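Long-range contacts in PP1b (Porcine reproductive and respiratory syndrome virus, PDB 6JDR), which probably hydrolyses ATP to unwind RNA and DNA duplexes with 5' to 3' polarity, as the zinc-binding helicase of the viral replicase polyprotein: residues G280-D285 with V299-V304; C284-P289 with F381-K386; P76-M81 with D119-A124; T29-H34 with K59-L64. The protein carries 1 engineered substitution. All blocks are in the same frame, centred on the assembly; numbering follows the deposited sequence.

Contact 1: residues G280-D285 with V299-V304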
loop_
_atom_site.group_PDB
_atom_site.type_symbol
_atom_site.label_atom_id
_atom_site.label_comp_id
_atom_site.label_asym_id
_atom_site.label_seq_id
_atom_site.Cartn_x
_atom_site.Cartn_y
_atom_site.Cartn_z
ATOM N N GLY A 280 -2.854 -18.313 14.149
ATOM C CA GLY A 280 -3.625 -17.664 13.097
ATOM C C GLY A 280 -3.632 -16.150 13.136
ATOM O O GLY A 280 -3.146 -15.534 14.086
ATOM N N GLN A 281 -4.207 -15.561 12.091
ATOM C CA GLN A 281 -4.223 -14.112 11.911
ATOM C C GLN A 281 -5.011 -13.394 13.006
ATOM O O GLN A 281 -4.624 -12.307 13.436
ATOM C CB GLN A 281 -4.808 -13.758 10.534
ATOM C CG GLN A 281 -4.687 -12.290 10.149
ATOM C CD GLN A 281 -3.252 -11.799 10.175
ATOM O OE1 GLN A 281 -2.345 -12.455 9.654
ATOM N NE2 GLN A 281 -3.036 -10.643 10.792
ATOM N N ASN A 282 -6.116 -13.997 13.440
ATOM C CA ASN A 282 -6.949 -13.423 14.505
ATOM C C ASN A 282 -6.175 -13.187 15.807
ATOM O O ASN A 282 -6.450 -12.226 16.531
ATOM C CB ASN A 282 -8.174 -14.305 14.776
ATOM C CG ASN A 282 -7.803 -15.726 15.174
ATOM O OD1 ASN A 282 -6.904 -16.336 14.589
ATOM N ND2 ASN A 282 -8.499 -16.259 16.170
ATOM N N ILE A 283 -5.207 -14.059 16.086
ATOM C CA ILE A 283 -4.341 -13.908 17.250
ATOM C C ILE A 283 -3.362 -12.769 17.003
ATOM O O ILE A 283 -3.197 -11.894 17.854
ATOM C CB ILE A 283 -3.547 -15.197 17.561
ATOM C CG1 ILE A 283 -4.491 -16.382 17.795
ATOM C CG2 ILE A 283 -2.638 -14.992 18.769
ATOM C CD1 ILE A 283 -5.542 -16.145 18.857
ATOM N N CYS A 284 -2.717 -12.790 15.835
ATOM C CA CYS A 284 -1.820 -11.710 15.414
ATOM C C CYS A 284 -2.478 -10.335 15.575
ATOM O O CYS A 284 -1.854 -9.400 16.070
ATOM C CB CYS A 284 -1.379 -11.910 13.957
ATOM S SG CYS A 284 -0.263 -13.305 13.671
ATOM N N ASP A 285 -3.740 -10.228 15.169
ATOM C CA ASP A 285 -4.501 -8.982 15.294
ATOM C C ASP A 285 -4.668 -8.528 16.748
ATOM O O ASP A 285 -4.518 -7.342 17.055
ATOM C CB ASP A 285 -5.886 -9.132 14.647
ATOM C CG ASP A 285 -5.820 -9.285 13.129
ATOM O OD1 ASP A 285 -4.715 -9.157 12.549
ATOM O OD2 ASP A 285 -6.882 -9.535 12.515
ATOM N N VAL A 299 -0.234 -19.303 8.616
ATOM C CA VAL A 299 -0.926 -20.549 8.948
ATOM C C VAL A 299 -2.413 -20.248 9.133
ATOM O O VAL A 299 -2.839 -19.105 8.969
ATOM C CB VAL A 299 -0.329 -21.226 10.207
ATOM C CG1 VAL A 299 1.114 -21.634 9.950
ATOM C CG2 VAL A 299 -0.418 -20.318 11.428
ATOM N N ASN A 300 -3.199 -21.270 9.463
ATOM C CA ASN A 300 -4.652 -21.124 9.557
ATOM C C ASN A 300 -5.120 -20.475 10.857
ATOM O O ASN A 300 -4.349 -20.317 11.809
ATOM C CB ASN A 300 -5.337 -22.487 9.397
ATOM C CG ASN A 300 -5.059 -23.129 8.051
ATOM O OD1 ASN A 300 -5.136 -22.476 7.011
ATOM N ND2 ASN A 300 -4.734 -24.418 8.065
ATOM N N THR A 301 -6.400 -20.114 10.874
ATOM C CA THR A 301 -7.037 -19.483 12.022
ATOM C C THR A 301 -6.955 -20.348 13.279
ATOM O O THR A 301 -7.225 -21.550 13.239
ATOM C CB THR A 301 -8.523 -19.195 11.727
ATOM O OG1 THR A 301 -8.632 -18.442 10.513
ATOM C CG2 THR A 301 -9.173 -18.412 12.868
ATOM N N THR A 302 -6.578 -19.721 14.389
ATOM C CA THR A 302 -6.596 -20.359 15.699
ATOM C C THR A 302 -7.990 -20.168 16.276
ATOM O O THR A 302 -8.508 -19.050 16.287
ATOM C CB THR A 302 -5.554 -19.730 16.640
ATOM O OG1 THR A 302 -4.261 -19.781 16.025
ATOM C CG2 THR A 302 -5.503 -20.464 17.977
ATOM N N ARG A 303 -8.601 -21.255 16.739
ATOM C CA ARG A 303 -9.969 -21.208 17.256
ATOM C C ARG A 303 -10.018 -20.523 18.619
ATOM O O ARG A 303 -9.140 -20.726 19.456
ATOM C CB ARG A 303 -10.551 -22.622 17.359
ATOM C CG ARG A 303 -12.035 -22.668 17.694
ATOM C CD ARG A 303 -12.528 -24.100 17.834
ATOM N NE ARG A 303 -12.622 -24.784 16.543
ATOM C CZ ARG A 303 -12.919 -26.073 16.386
ATOM N NH1 ARG A 303 -13.153 -26.853 17.438
ATOM N NH2 ARG A 303 -12.978 -26.593 15.164
ATOM N N VAL A 304 -11.049 -19.711 18.827
ATOM C CA VAL A 304 -11.270 -19.040 20.101
ATOM C C VAL A 304 -12.717 -19.256 20.528
ATOM O O VAL A 304 -13.648 -18.875 19.812
ATOM C CB VAL A 304 -10.966 -17.529 20.010
ATOM C CG1 VAL A 304 -11.284 -16.836 21.331
ATOM C CG2 VAL A 304 -9.512 -17.305 19.616
HETATM O O HOH W 1 -4.623 -17.174 9.806
#
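G280 N donates to the hydroxyl T302 OG1 over 2.8 Å in a nearly straight bond (175° at the hydrogen). Beside it, N282 grips the backbone of T302: ND2 gives to T302 O at 2.8 Å, lying in the carbonyl plane, and OD1 takes a weak bond from T302 N at 3.4 Å. An asparagine suits this place because its amide carries both a donor and an acceptor; CG sits between the backbone N and the carbonyl carbon (chi1 58°). T302 OG1 is hydrogen-bonded to R365 O as well. Residues 299-302 lead from strand 294-297 of the seven-stranded parallel sheet into strand 303-307 of the five-stranded one, so the N-terminal turn of helix 281-287 fastens the link between the two RecA-like domains of a superfamily 1 helicase. G280, the N-cap, has no side chain: a beta carbon would point at the other segment and run into T302 N and N300 O, and G280 CA already comes within 3.0 Å of N300 O. A water joins Q281 N to V299 O. Farther out, the I283 and T302 side chains cross at about a right angle, CG1 of I283 3.7 Å from CB of T302.

Contact 2: residues C284-P289 with F381-K386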
loop_
_atom_site.group_PDB
_atom_site.type_symbol
_atom_site.label_atom_id
_atom_site.label_comp_id
_atom_site.label_asym_id
_atom_site.label_seq_id
_atom_site.Cartn_x
_atom_site.Cartn_y
_atom_site.Cartn_z
ATOM N N CYS A 284 -2.717 -12.790 15.835
ATOM C CA CYS A 284 -1.820 -11.710 15.414
ATOM C C CYS A 284 -2.478 -10.335 15.575
ATOM O O CYS A 284 -1.854 -9.400 16.070
ATOM C CB CYS A 284 -1.379 -11.910 13.957
ATOM S SG CYS A 284 -0.263 -13.305 13.671
ATOM N N ASP A 285 -3.740 -10.228 15.169
ATOM C CA ASP A 285 -4.501 -8.982 15.294
ATOM C C ASP A 285 -4.668 -8.528 16.748
ATOM O O ASP A 285 -4.518 -7.342 17.055
ATOM C CB ASP A 285 -5.886 -9.132 14.647
ATOM C CG ASP A 285 -5.820 -9.285 13.129
ATOM O OD1 ASP A 285 -4.715 -9.157 12.549
ATOM O OD2 ASP A 285 -6.882 -9.535 12.515
ATOM N N ALA A 286 -4.982 -9.471 17.635
ATOM C CA ALA A 286 -5.208 -9.158 19.046
ATOM C C ALA A 286 -3.924 -8.706 19.729
ATOM O O ALA A 286 -3.944 -7.785 20.540
ATOM C CB ALA A 286 -5.798 -10.358 19.771
ATOM N N ILE A 287 -2.810 -9.347 19.385
ATOM C CA ILE A 287 -1.525 -9.050 20.022
ATOM C C ILE A 287 -0.775 -7.880 19.381
ATOM O O ILE A 287 0.223 -7.409 19.937
ATOM C CB ILE A 287 -0.604 -10.294 20.073
ATOM C CG1 ILE A 287 -0.114 -10.704 18.678
ATOM C CG2 ILE A 287 -1.322 -11.458 20.744
ATOM C CD1 ILE A 287 0.957 -11.777 18.701
ATOM N N GLN A 288 -1.260 -7.405 18.232
ATOM C CA GLN A 288 -0.564 -6.368 17.452
ATOM C C GLN A 288 -0.119 -5.134 18.263
ATOM O O GLN A 288 1.022 -4.696 18.118
ATOM C CB GLN A 288 -1.408 -5.944 16.237
ATOM C CG GLN A 288 -0.712 -4.979 15.283
ATOM C CD GLN A 288 0.601 -5.522 14.742
ATOM O OE1 GLN A 288 0.613 -6.423 13.902
ATOM N NE2 GLN A 288 1.717 -4.975 15.221
ATOM N N PRO A 289 -0.998 -4.582 19.127
ATOM C CA PRO A 289 -0.615 -3.445 19.975
ATOM C C PRO A 289 0.746 -3.541 20.681
ATOM O O PRO A 289 1.346 -2.508 20.975
ATOM C CB PRO A 289 -1.737 -3.401 21.004
ATOM C CG PRO A 289 -2.931 -3.859 20.245
ATOM C CD PRO A 289 -2.434 -4.895 19.272
ATOM N N PHE A 381 -7.585 -7.260 26.190
ATOM C CA PHE A 381 -7.432 -7.697 24.808
ATOM C C PHE A 381 -8.732 -7.612 24.034
ATOM O O PHE A 381 -9.815 -7.740 24.605
ATOM C CB PHE A 381 -6.943 -9.146 24.771
ATOM C CG PHE A 381 -5.455 -9.283 24.712
ATOM C CD1 PHE A 381 -4.690 -9.205 25.864
ATOM C CD2 PHE A 381 -4.817 -9.492 23.500
ATOM C CE1 PHE A 381 -3.313 -9.332 25.810
ATOM C CE2 PHE A 381 -3.444 -9.622 23.439
ATOM C CZ PHE A 381 -2.690 -9.545 24.596
ATOM N N ASP A 382 -8.604 -7.394 22.728
ATOM C CA ASP A 382 -9.702 -7.563 21.788
ATOM C C ASP A 382 -9.484 -8.905 21.115
ATOM O O ASP A 382 -8.603 -9.051 20.266
ATOM C CB ASP A 382 -9.720 -6.435 20.754
ATOM C CG ASP A 382 -10.000 -5.078 21.377
ATOM O OD1 ASP A 382 -9.337 -4.091 20.986
ATOM O OD2 ASP A 382 -10.881 -4.996 22.262
ATOM N N LEU A 383 -10.269 -9.895 21.528
ATOM C CA LEU A 383 -10.136 -11.250 21.010
ATOM C C LEU A 383 -11.521 -11.840 20.771
ATOM O O LEU A 383 -12.095 -12.462 21.667
ATOM C CB LEU A 383 -9.337 -12.112 21.992
ATOM C CG LEU A 383 -9.008 -13.534 21.539
ATOM C CD1 LEU A 383 -8.075 -13.534 20.337
ATOM C CD2 LEU A 383 -8.394 -14.312 22.692
ATOM N N PRO A 384 -12.072 -11.636 19.560
ATOM C CA PRO A 384 -13.413 -12.148 19.274
ATOM C C PRO A 384 -13.447 -13.668 19.158
ATOM O O PRO A 384 -12.429 -14.294 18.855
ATOM C CB PRO A 384 -13.773 -11.499 17.925
ATOM C CG PRO A 384 -12.700 -10.503 17.632
ATOM C CD PRO A 384 -11.492 -10.934 18.401
ATOM N N ALA A 385 -14.616 -14.248 19.406
ATOM C CA ALA A 385 -14.813 -15.681 19.241
ATOM C C ALA A 385 -14.717 -16.036 17.762
ATOM O O ALA A 385 -15.395 -15.433 16.928
ATOM C CB ALA A 385 -16.165 -16.100 19.798
ATOM N N LYS A 386 -13.866 -17.010 17.452
ATOM C CA LYS A 386 -13.624 -17.456 16.084
ATOM C C LYS A 386 -13.706 -18.976 16.024
ATOM O O LYS A 386 -12.947 -19.669 16.702
ATOM C CB LYS A 386 -12.244 -16.988 15.599
ATOM C CG LYS A 386 -12.268 -15.934 14.499
ATOM C CD LYS A 386 -12.974 -14.651 14.916
ATOM C CE LYS A 386 -12.742 -13.543 13.898
ATOM N NZ LYS A 386 -13.653 -12.383 14.099
#
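A286 and I287 belong to helix 281-287, the connection of a β-α-β crossover between the parallel strands 270-276 and 294-297 of the first RecA-like sheet, and they pack against F381, D382 and L383 in the loop that follows strand 367-371 of the second. The contact therefore bridges two domains of the superfamily 1 helicase core. It is buried and relies on packing, with no hydrogen bond between the two segments. A286 is the hub. Its small methyl lets the loop backbone come close, with CB 3.1 Å from D382 O, and the same carbon meets L383 CD1 at 3.9 Å. The L383 side chain also touches I361 and I283, apolar surroundings that suit a leucine; its carbonyl oxygen is hydrogen-bonded to the Y306 hydroxyl. F381 offers its rim to the helix: A286 CB lies in the ring plane at the edge, 4.0 Å from CD2, while A286 O approaches obliquely, 3.5 Å from CE2. Beyond the two segments the aromatic ring packs on A357 and L358 of helix 354-361 and makes a cation-pi contact with R354, roles that a flat, bulky side chain can fill together. I287 meets F381 with one branch. Its side chain also packs on L295, F279 and L358. Being beta-branched, it sends CG1 away from the F381 ring and still keeps a second branch for it: CG2 meets CE2 of F381 at 3.9 Å, at the ring edge and close to its plane.

Contact 3: residues P76-M81 with D119-A124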
loop_
_atom_site.group_PDB
_atom_site.type_symbol
_atom_site.label_atom_id
_atom_site.label_comp_id
_atom_site.label_asym_id
_atom_site.label_seq_id
_atom_site.Cartn_x
_atom_site.Cartn_y
_atom_site.Cartn_z
ATOM N N PRO A 76 9.235 20.636 -29.200
ATOM C CA PRO A 76 8.185 20.366 -30.182
ATOM C C PRO A 76 8.264 21.293 -31.390
ATOM O O PRO A 76 8.970 22.302 -31.349
ATOM C CB PRO A 76 6.904 20.633 -29.399
ATOM C CG PRO A 76 7.291 21.684 -28.419
ATOM C CD PRO A 76 8.737 21.449 -28.076
ATOM N N ARG A 77 7.531 20.943 -32.443
ATOM C CA ARG A 77 7.501 21.724 -33.681
ATOM C C ARG A 77 7.001 23.148 -33.436
ATOM O O ARG A 77 6.154 23.374 -32.574
ATOM C CB ARG A 77 6.599 21.043 -34.719
ATOM C CG ARG A 77 7.125 19.705 -35.222
ATOM C CD ARG A 77 6.100 18.947 -36.056
ATOM N NE ARG A 77 5.755 19.637 -37.300
ATOM C CZ ARG A 77 4.655 20.367 -37.507
ATOM N NH1 ARG A 77 3.740 20.540 -36.552
ATOM N NH2 ARG A 77 4.467 20.939 -38.692
ATOM N N THR A 78 7.546 24.104 -34.184
ATOM C CA THR A 78 7.032 25.471 -34.186
ATOM C C THR A 78 5.882 25.527 -35.187
ATOM O O THR A 78 6.079 25.324 -36.384
ATOM C CB THR A 78 8.117 26.496 -34.570
ATOM O OG1 THR A 78 9.272 26.307 -33.744
ATOM C CG2 THR A 78 7.601 27.926 -34.392
ATOM N N VAL A 79 4.682 25.783 -34.678
ATOM C CA VAL A 79 3.452 25.687 -35.454
ATOM C C VAL A 79 2.751 27.030 -35.429
ATOM O O VAL A 79 2.798 27.733 -34.420
ATOM C CB VAL A 79 2.497 24.643 -34.836
ATOM C CG1 VAL A 79 1.339 24.340 -35.779
ATOM C CG2 VAL A 79 3.254 23.371 -34.481
ATOM N N ILE A 80 2.095 27.379 -36.532
ATOM C CA ILE A 80 1.313 28.610 -36.593
ATOM C C ILE A 80 -0.010 28.424 -35.863
ATOM O O ILE A 80 -0.682 27.406 -36.027
ATOM C CB ILE A 80 1.029 29.050 -38.048
ATOM C CG1 ILE A 80 2.325 29.469 -38.746
ATOM C CG2 ILE A 80 0.019 30.197 -38.088
ATOM C CD1 ILE A 80 2.935 30.757 -38.232
ATOM N N MET A 81 -0.361 29.417 -35.052
ATOM C CA MET A 81 -1.671 29.509 -34.427
ATOM C C MET A 81 -2.449 30.613 -35.140
ATOM O O MET A 81 -2.123 31.795 -34.996
ATOM C CB MET A 81 -1.520 29.843 -32.941
ATOM C CG MET A 81 -2.835 29.945 -32.183
ATOM S SD MET A 81 -2.625 30.134 -30.401
ATOM C CE MET A 81 -1.916 31.770 -30.307
ATOM N N ASP A 119 -1.639 35.635 -37.106
ATOM C CA ASP A 119 -0.973 34.339 -37.156
ATOM C C ASP A 119 0.235 34.381 -36.229
ATOM O O ASP A 119 1.053 35.303 -36.306
ATOM C CB ASP A 119 -0.544 34.001 -38.585
ATOM C CG ASP A 119 -1.728 33.771 -39.511
ATOM O OD1 ASP A 119 -2.591 34.665 -39.611
ATOM O OD2 ASP A 119 -1.798 32.693 -40.140
ATOM N N TYR A 120 0.335 33.390 -35.346
ATOM C CA TYR A 120 1.393 33.363 -34.339
ATOM C C TYR A 120 2.188 32.067 -34.395
ATOM O O TYR A 120 1.616 30.973 -34.319
ATOM C CB TYR A 120 0.800 33.519 -32.942
ATOM C CG TYR A 120 -0.046 34.757 -32.752
ATOM C CD1 TYR A 120 0.515 35.945 -32.292
ATOM C CD2 TYR A 120 -1.410 34.735 -33.016
ATOM C CE1 TYR A 120 -0.259 37.078 -32.107
ATOM C CE2 TYR A 120 -2.191 35.861 -32.834
ATOM C CZ TYR A 120 -1.614 37.031 -32.380
ATOM O OH TYR A 120 -2.395 38.149 -32.202
ATOM N N ALA A 121 3.505 32.193 -34.534
ATOM C CA ALA A 121 4.400 31.064 -34.326
ATOM C C ALA A 121 4.223 30.619 -32.874
ATOM O O ALA A 121 4.288 31.441 -31.959
ATOM C CB ALA A 121 5.839 31.464 -34.590
ATOM N N SER A 122 3.977 29.330 -32.668
ATOM C CA SER A 122 3.661 28.827 -31.339
ATOM C C SER A 122 4.342 27.496 -31.053
ATOM O O SER A 122 4.294 26.567 -31.863
ATOM C CB SER A 122 2.143 28.681 -31.173
ATOM O OG SER A 122 1.638 27.616 -31.964
ATOM N N THR A 123 4.981 27.420 -29.892
ATOM C CA THR A 123 5.497 26.163 -29.379
ATOM C C THR A 123 4.608 25.753 -28.217
ATOM O O THR A 123 4.420 26.521 -27.275
ATOM C CB THR A 123 6.950 26.298 -28.891
ATOM O OG1 THR A 123 7.031 27.342 -27.914
ATOM C CG2 THR A 123 7.876 26.623 -30.055
ATOM N N ALA A 124 4.046 24.552 -28.303
ATOM C CA ALA A 124 3.205 24.016 -27.242
ATOM C C ALA A 124 4.052 23.571 -26.056
ATOM O O ALA A 124 5.149 23.037 -26.232
ATOM C CB ALA A 124 2.386 22.842 -27.760
HETATM O O HOH W 2 4.144 23.384 -30.791
#
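M81 and Y120 cross obliquely on one face of an antiparallel strand pair, a face that also carries V79 and S122; I80 and A121 point to the other. M81 leaves its strand extended, CG anti to the backbone N, and bends only at chi3 (68°), bringing CE to 4.0 Å from CD2 of Y120. The flexible thioether chain is well suited to this buried spot, where it also packs on L90, L115 and T97. Y120 presents a ring edge to M81 O, while its hydroxyl is hydrogen-bonded to P116 O. On the exposed face I80 CG2 rests 3.7 Å from D119 OD2, a carboxylate oxygen that is hydrogen-bonded to H82. The strands belong to a four-stranded antiparallel sheet, consistent with the 1B domain of this helicase, in which strand 79-83 is an outer strand and 118-124 its neighbour. M81 and Y120 form a hydrogen-bonded pair, with M81 N to Y120 O at 2.6 Å. V79 and S122 form another, V79 N giving to S122 O at 2.9 Å in a nearly straight bond. S122 turns OG between its backbone N and carbonyl carbon (chi1 70°) and donates to V79 O at 2.7 Å, from above the carbonyl plane. S122 N reaches the same oxygen from the opposite face, at 2.6 Å. One carbonyl thus takes two donors, which satisfies the buried serine hydroxyl and adds a side-chain tie to the backbone pairing of the outer strand.

Contact 4: residues T29-H34 with K59-L64; sequences THFHQH and KGTSPL. With ZN (zinc ion), chain B.
F31 directs CB toward segment 59-64, and chi1 (-60°) sets CG anti to the carbonyl carbon, beside the backbone N. T61 puts CG2 anti to its own carbonyl carbon and OG1 between the backbone N and the carbonyl carbon (chi1 62°). The F31 ring edge meets K59 O at CD1, 3.3 Å away, with the oxygen close to the ring plane, where the slightly positive ring hydrogens suit a carbonyl. The T61 and F31 side chains cross at about a right angle, CG2 of T61 4.1 Å from CG of F31. T61 OG1 has a weak hydrogen bond to H28, so the threonine serves with both methyl and hydroxyl. Water joins the backbones, giving to F31 O (2.7 Å) and accepting from T61 N (3.0 Å). All of this belongs to the N-terminal zinc-binding domain. The chain just after F31 supplies two ligands of one zinc ion: H32 NE2 at 2.1 Å and H34 ND1 at 2.2 Å, with C20 and C35 completing the site. Second-shell bonds orient both imidazoles, H32 ND1 to the Y9 hydroxyl and H34 NE2 to V71 O. Just beyond T61, S62 N-caps helix 63-67, its OG accepting from L64 N at 3.0 Å.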
loop_
_atom_site.group_PDB
_atom_site.type_symbol
_atom_site.label_atom_id
_atom_site.label_comp_id
_atom_site.label_asym_id
_atom_site.label_seq_id
_atom_site.Cartn_x
_atom_site.Cartn_y
_atom_site.Cartn_z
ATOM N N THR A 29 11.824 30.641 -11.970
ATOM C CA THR A 29 12.174 30.764 -13.383
ATOM C C THR A 29 13.666 30.520 -13.637
ATOM O O THR A 29 14.060 30.245 -14.769
ATOM C CB THR A 29 11.817 32.161 -13.950
ATOM O OG1 THR A 29 12.344 33.182 -13.096
ATOM C CG2 THR A 29 10.314 32.338 -14.075
ATOM N N HIS A 30 14.494 30.635 -12.601
ATOM C CA HIS A 30 15.947 30.562 -12.769
ATOM C C HIS A 30 16.598 29.328 -12.116
ATOM O O HIS A 30 17.822 29.262 -12.010
ATOM C CB HIS A 30 16.584 31.853 -12.221
ATOM C CG HIS A 30 16.449 33.034 -13.136
ATOM N ND1 HIS A 30 15.229 33.525 -13.551
ATOM C CD2 HIS A 30 17.386 33.830 -13.704
ATOM C CE1 HIS A 30 15.421 34.567 -14.340
ATOM N NE2 HIS A 30 16.722 34.774 -14.448
ATOM N N PHE A 31 15.793 28.355 -11.690
ATOM C CA PHE A 31 16.319 27.138 -11.061
ATOM C C PHE A 31 15.751 25.862 -11.699
ATOM O O PHE A 31 15.562 24.845 -11.022
ATOM C CB PHE A 31 16.041 27.159 -9.555
ATOM C CG PHE A 31 16.665 28.322 -8.839
ATOM C CD1 PHE A 31 17.972 28.250 -8.371
ATOM C CD2 PHE A 31 15.947 29.493 -8.631
ATOM C CE1 PHE A 31 18.552 29.321 -7.707
ATOM C CE2 PHE A 31 16.522 30.568 -7.967
ATOM C CZ PHE A 31 17.825 30.484 -7.504
ATOM N N HIS A 32 15.513 25.917 -13.007
ATOM C CA HIS A 32 14.971 24.786 -13.756
ATOM C C HIS A 32 15.846 24.525 -14.975
ATOM O O HIS A 32 15.596 25.046 -16.062
ATOM C CB HIS A 32 13.532 25.082 -14.167
ATOM C CG HIS A 32 12.821 23.917 -14.778
ATOM N ND1 HIS A 32 12.081 23.024 -14.035
ATOM C CD2 HIS A 32 12.720 23.510 -16.064
ATOM C CE1 HIS A 32 11.562 22.111 -14.836
ATOM N NE2 HIS A 32 11.930 22.388 -16.073
ATOM N N GLN A 33 16.876 23.711 -14.786
ATOM C CA GLN A 33 17.873 23.470 -15.826
ATOM C C GLN A 33 17.424 22.421 -16.842
ATOM O O GLN A 33 18.068 22.238 -17.870
ATOM C CB GLN A 33 19.204 23.061 -15.188
ATOM C CG GLN A 33 19.746 24.105 -14.221
ATOM C CD GLN A 33 21.141 23.787 -13.718
ATOM O OE1 GLN A 33 21.481 22.630 -13.484
ATOM N NE2 GLN A 33 21.954 24.821 -13.540
ATOM N N HIS A 34 16.318 21.744 -16.549
ATOM C CA HIS A 34 15.767 20.695 -17.413
ATOM C C HIS A 34 15.421 21.179 -18.822
ATOM O O HIS A 34 15.677 20.484 -19.803
ATOM C CB HIS A 34 14.521 20.106 -16.743
ATOM C CG HIS A 34 13.808 19.086 -17.568
ATOM N ND1 HIS A 34 12.551 19.301 -18.087
ATOM C CD2 HIS A 34 14.165 17.840 -17.953
ATOM C CE1 HIS A 34 12.165 18.237 -18.766
ATOM N NE2 HIS A 34 13.129 17.336 -18.703
ATOM N N LYS A 59 21.130 25.917 -9.307
ATOM C CA LYS A 59 20.923 24.489 -9.082
ATOM C C LYS A 59 19.485 24.242 -8.647
ATOM O O LYS A 59 18.870 25.099 -8.018
ATOM C CB LYS A 59 21.893 23.989 -8.006
ATOM C CG LYS A 59 21.772 22.517 -7.631
ATOM C CD LYS A 59 22.692 22.192 -6.462
ATOM C CE LYS A 59 22.610 20.730 -6.055
ATOM N NZ LYS A 59 23.317 19.843 -7.020
ATOM N N GLY A 60 18.957 23.067 -8.976
ATOM C CA GLY A 60 17.606 22.684 -8.573
ATOM C C GLY A 60 17.368 22.848 -7.084
ATOM O O GLY A 60 18.266 22.609 -6.273
ATOM N N THR A 61 16.153 23.267 -6.731
ATOM C CA THR A 61 15.747 23.473 -5.337
ATOM C C THR A 61 14.844 22.355 -4.825
ATOM O O THR A 61 14.428 22.371 -3.661
ATOM C CB THR A 61 14.963 24.789 -5.187
ATOM O OG1 THR A 61 13.768 24.734 -5.978
ATOM C CG2 THR A 61 15.810 25.968 -5.629
ATOM N N SER A 62 14.536 21.392 -5.692
ATOM C CA SER A 62 13.579 20.342 -5.376
ATOM C C SER A 62 14.094 18.988 -5.867
ATOM O O SER A 62 14.870 18.929 -6.825
ATOM C CB SER A 62 12.236 20.669 -6.035
ATOM O OG SER A 62 11.371 19.548 -6.069
ATOM N N PRO A 63 13.662 17.891 -5.216
ATOM C CA PRO A 63 13.957 16.559 -5.744
ATOM C C PRO A 63 13.395 16.336 -7.148
ATOM O O PRO A 63 13.908 15.491 -7.886
ATOM C CB PRO A 63 13.275 15.625 -4.739
ATOM C CG PRO A 63 13.238 16.408 -3.471
ATOM C CD PRO A 63 12.987 17.819 -3.907
ATOM N N LEU A 64 12.353 17.086 -7.509
ATOM C CA LEU A 64 11.817 17.059 -8.873
ATOM C C LEU A 64 12.913 17.271 -9.902
ATOM O O LEU A 64 12.920 16.638 -10.952
ATOM C CB LEU A 64 10.753 18.141 -9.054
ATOM C CG LEU A 64 10.107 18.243 -10.439
ATOM C CD1 LEU A 64 9.343 16.972 -10.780
ATOM C CD2 LEU A 64 9.183 19.451 -10.505
HETATM ZN ZN ZN B . 11.474 21.156 -17.772
HETATM O O HOH W 3 14.178 24.366 -8.732
#

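Overall arrangement
Contacts 1 and 2 share helix 281-287, its N-terminal turn used by the first and a later turn by the second; they also meet directly, V304 N probably hydrogen-bonding to K386 O. Contact 1 is largely polar and partly buried, whereas contact 2 is buried, without hydrogen bonds between its segments, and mainly apolar in its side chains, so one helix joins the two RecA-like domains by different chemistry. Contacts 3 and 4 lie across the chain's centre, about 26 Å apart between their own centres. Contact 3 is sheet pairing with one largely buried and one exposed face; contact 4 is a surface contact of irregular chain, next to a zinc site whose ligands H32 and H34 lie in one of its segments.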